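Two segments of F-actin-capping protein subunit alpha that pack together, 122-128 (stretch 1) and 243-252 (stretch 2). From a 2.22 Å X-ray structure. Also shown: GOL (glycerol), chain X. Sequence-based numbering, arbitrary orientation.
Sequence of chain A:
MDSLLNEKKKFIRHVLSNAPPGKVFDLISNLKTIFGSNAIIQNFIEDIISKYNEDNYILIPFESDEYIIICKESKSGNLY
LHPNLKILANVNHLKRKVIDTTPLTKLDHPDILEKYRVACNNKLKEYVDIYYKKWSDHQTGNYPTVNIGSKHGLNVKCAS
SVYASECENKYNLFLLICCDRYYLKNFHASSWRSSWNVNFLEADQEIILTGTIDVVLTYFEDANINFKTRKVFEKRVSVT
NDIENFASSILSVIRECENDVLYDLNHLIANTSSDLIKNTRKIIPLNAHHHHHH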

# COMPACT_ATOMS: atom_id res chain seq x y z
N ASN A 122 -22.54 -24.02 -17.04
CA ASN A 122 -23.08 -23.45 -18.27
C ASN A 122 -23.73 -22.09 -18.06
O ASN A 122 -23.55 -21.18 -18.87
N LYS A 123 -24.48 -21.94 -16.97
CA LYS A 123 -25.13 -20.65 -16.75
C LYS A 123 -24.08 -19.58 -16.39
O LYS A 123 -24.22 -18.41 -16.79
N LEU A 124 -23.02 -19.98 -15.63
CA LEU A 124 -21.93 -19.05 -15.26
C LEU A 124 -21.22 -18.59 -16.50
O LEU A 124 -21.07 -17.40 -16.74
N LYS A 125 -20.91 -19.49 -17.39
CA LYS A 125 -20.30 -19.03 -18.63
C LYS A 125 -21.23 -18.16 -19.45
O LYS A 125 -20.79 -17.15 -20.04
N GLU A 126 -22.53 -18.50 -19.52
CA GLU A 126 -23.43 -17.68 -20.33
C GLU A 126 -23.50 -16.29 -19.76
O GLU A 126 -23.48 -15.27 -20.48
N TYR A 127 -23.52 -16.22 -18.43
CA TYR A 127 -23.67 -14.97 -17.74
C TYR A 127 -22.51 -14.05 -18.10
O TYR A 127 -22.71 -12.86 -18.44
N VAL A 128 -21.29 -14.57 -18.03
CA VAL A 128 -20.11 -13.77 -18.38
C VAL A 128 -20.20 -13.34 -19.84
O VAL A 128 -19.91 -12.20 -20.20
N ILE A 243 -32.72 -28.98 -12.02
CA ILE A 243 -31.30 -28.66 -11.85
C ILE A 243 -30.94 -27.39 -12.61
O ILE A 243 -30.27 -26.47 -12.09
N GLU A 244 -31.45 -27.28 -13.82
CA GLU A 244 -31.17 -26.10 -14.60
C GLU A 244 -31.78 -24.85 -13.99
O GLU A 244 -31.14 -23.78 -13.93
N ASN A 245 -33.01 -24.95 -13.49
CA ASN A 245 -33.63 -23.78 -12.88
C ASN A 245 -32.87 -23.37 -11.63
O ASN A 245 -32.78 -22.18 -11.31
N PHE A 246 -32.36 -24.37 -10.90
CA PHE A 246 -31.47 -24.14 -9.74
C PHE A 246 -30.27 -23.26 -10.12
O PHE A 246 -30.02 -22.25 -9.50
N ALA A 247 -29.62 -23.58 -11.24
CA ALA A 247 -28.46 -22.84 -11.72
C ALA A 247 -28.85 -21.42 -12.09
O ALA A 247 -28.18 -20.42 -11.71
N SER A 248 -29.96 -21.28 -12.80
CA SER A 248 -30.46 -19.96 -13.21
C SER A 248 -30.76 -19.10 -12.00
O SER A 248 -30.39 -17.92 -11.99
N SER A 249 -31.33 -19.67 -10.92
CA SER A 249 -31.65 -18.86 -9.74
C SER A 249 -30.39 -18.35 -9.06
O SER A 249 -30.30 -17.17 -8.71
N ILE A 250 -29.42 -19.23 -8.84
CA ILE A 250 -28.12 -18.80 -8.31
C ILE A 250 -27.51 -17.73 -9.19
O ILE A 250 -27.12 -16.66 -8.73
N LEU A 251 -27.47 -18.00 -10.50
CA LEU A 251 -26.91 -17.01 -11.38
C LEU A 251 -27.69 -15.69 -11.36
O LEU A 251 -27.06 -14.64 -11.50
N SER A 252 -29.01 -15.69 -11.05
CA SER A 252 -29.72 -14.38 -11.04
C SER A 252 -29.28 -13.53 -9.85
O SER A 252 -29.13 -12.31 -9.97

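A lysine can serve a helix interface twice, its methylenes packing as a hydrophobic chain while its ammonium group reaches a polar margin. The contact between helices 122-128 and 243-252 of this capping protein subunit illustrates the principle. The axes approach to 9.5 Å and run at 41° to one another, so contact is concentrated where they come close and buries a modest 314 Å² in total.

K123 is the knob, its side chain seated among E244, A247, S248 and L251. Its CA-to-CB bond points toward the partner helix, and chi1 and chi2 are both m, a bend that carries the aliphatic chain obliquely across that helix; chi3 and chi4 are then t, carrying the amine outward in extended form. The small A247 side chain, also directed toward the contact, lets CG of K123 come within 3.5 Å of CB of A247. Further along, CE of K123 lies 3.6 Å from OG of S248. At the tip, NZ of K123 forms a salt bridge with OE2 of E244 at 3.3 Å, which includes a weak hydrogen bond. The CA-to-CB bond of E244 points sideways, but chi1 and chi2 are both t, and this extended chain brings the carboxylate to the lysine.

L251 fills the apolar end. Its chi1 of -99° lies between wells, with chi2 m. Its CG packs 3.8 Å from CB of K123, while its CD1 meets CD1 of L124 (t, p) at 3.8 Å and CB of Y127 at 3.9 Å. The CA-to-CB bond of Y127 points toward the partner, with chi1 t, and its hydroxyl is hydrogen-bonded elsewhere in the structure.

A glycerol, probably from the crystallisation liquor, occupies the polar margin. Its O2 shares a 2.9 Å hydrogen bond with OG of S248 and donates a weak one, 3.5 Å long, to OE1 of E126.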

# COMPACT_ATOMS: atom_id res chain seq x y z
CB ASN A 122 -24.12 -24.37 -18.88
CG ASN A 122 -23.55 -25.71 -19.14
OD1 ASN A 122 -22.30 -25.85 -19.09
ND2 ASN A 122 -24.37 -26.70 -19.41
CB LYS A 123 -26.10 -20.73 -15.57
CG LYS A 123 -27.33 -21.61 -15.75
CD LYS A 123 -27.92 -21.51 -17.13
CE LYS A 123 -29.13 -22.51 -17.30
NZ LYS A 123 -29.64 -22.34 -18.71
CB LEU A 124 -20.92 -19.69 -14.33
CG LEU A 124 -19.91 -18.73 -13.64
CD1 LEU A 124 -20.54 -17.71 -12.64
CD2 LEU A 124 -18.87 -19.61 -12.88
CB LYS A 125 -19.80 -20.24 -19.44
CG LYS A 125 -18.47 -20.83 -18.67
CD LYS A 125 -17.71 -21.88 -19.37
CE LYS A 125 -16.64 -22.45 -18.43
NZ LYS A 125 -15.53 -21.49 -18.12
CB GLU A 126 -24.82 -18.35 -20.42
CG GLU A 126 -25.93 -17.52 -21.06
CD GLU A 126 -27.34 -18.21 -21.05
OE1 GLU A 126 -27.88 -18.54 -19.95
OE2 GLU A 126 -27.88 -18.42 -22.17
CB TYR A 127 -23.72 -15.29 -16.26
CG TYR A 127 -23.48 -14.06 -15.40
CD1 TYR A 127 -24.40 -13.08 -15.35
CD2 TYR A 127 -22.26 -13.88 -14.62
CE1 TYR A 127 -24.25 -11.95 -14.56
CE2 TYR A 127 -22.10 -12.81 -13.82
CZ TYR A 127 -23.09 -11.78 -13.83
OH TYR A 127 -22.90 -10.62 -13.12
CB VAL A 128 -18.83 -14.61 -18.12
CG1 VAL A 128 -17.62 -13.96 -18.75
CG2 VAL A 128 -18.69 -14.83 -16.64
CB ILE A 243 -30.42 -29.87 -12.25
CG1 ILE A 243 -30.66 -31.01 -11.22
CG2 ILE A 243 -28.90 -29.49 -12.31
CD1 ILE A 243 -30.05 -32.35 -11.59
CB GLU A 244 -31.71 -26.32 -15.99
CG GLU A 244 -31.56 -25.16 -16.84
CD GLU A 244 -32.02 -25.39 -18.29
OE1 GLU A 244 -32.18 -26.56 -18.75
OE2 GLU A 244 -32.26 -24.34 -18.92
CB ASN A 245 -35.09 -24.07 -12.51
CG ASN A 245 -36.04 -24.15 -13.72
OD1 ASN A 245 -35.69 -23.81 -14.86
ND2 ASN A 245 -37.28 -24.66 -13.45
CB PHE A 246 -31.05 -25.52 -9.19
CG PHE A 246 -30.07 -25.48 -7.97
CD1 PHE A 246 -30.54 -25.66 -6.67
CD2 PHE A 246 -28.68 -25.30 -8.15
CE1 PHE A 246 -29.69 -25.65 -5.57
CE2 PHE A 246 -27.81 -25.23 -7.06
CZ PHE A 246 -28.29 -25.46 -5.75
CB ALA A 247 -27.88 -23.65 -12.92
CB SER A 248 -31.70 -20.13 -14.10
OG SER A 248 -31.31 -20.38 -15.46
CB SER A 249 -32.47 -19.65 -8.70
OG SER A 249 -33.61 -20.29 -9.24
CB ILE A 250 -27.17 -20.00 -8.18
CG1 ILE A 250 -27.64 -20.91 -7.09
CG2 ILE A 250 -25.73 -19.49 -7.79
CD1 ILE A 250 -26.94 -22.19 -7.14
CB LEU A 251 -26.79 -17.51 -12.84
CG LEU A 251 -25.26 -17.97 -13.03
CD1 LEU A 251 -24.23 -16.83 -12.76
CD2 LEU A 251 -25.00 -19.18 -12.12
CB SER A 252 -31.27 -14.54 -11.04
OG SER A 252 -31.89 -13.28 -10.73
C1 GOL X . -31.09 -18.11 -20.40
O1 GOL X . -31.21 -16.80 -21.09
C2 GOL X . -31.64 -18.20 -18.83
O2 GOL X . -30.71 -19.07 -18.02
C3 GOL X . -31.76 -16.79 -18.13
O3 GOL X . -32.53 -17.01 -16.89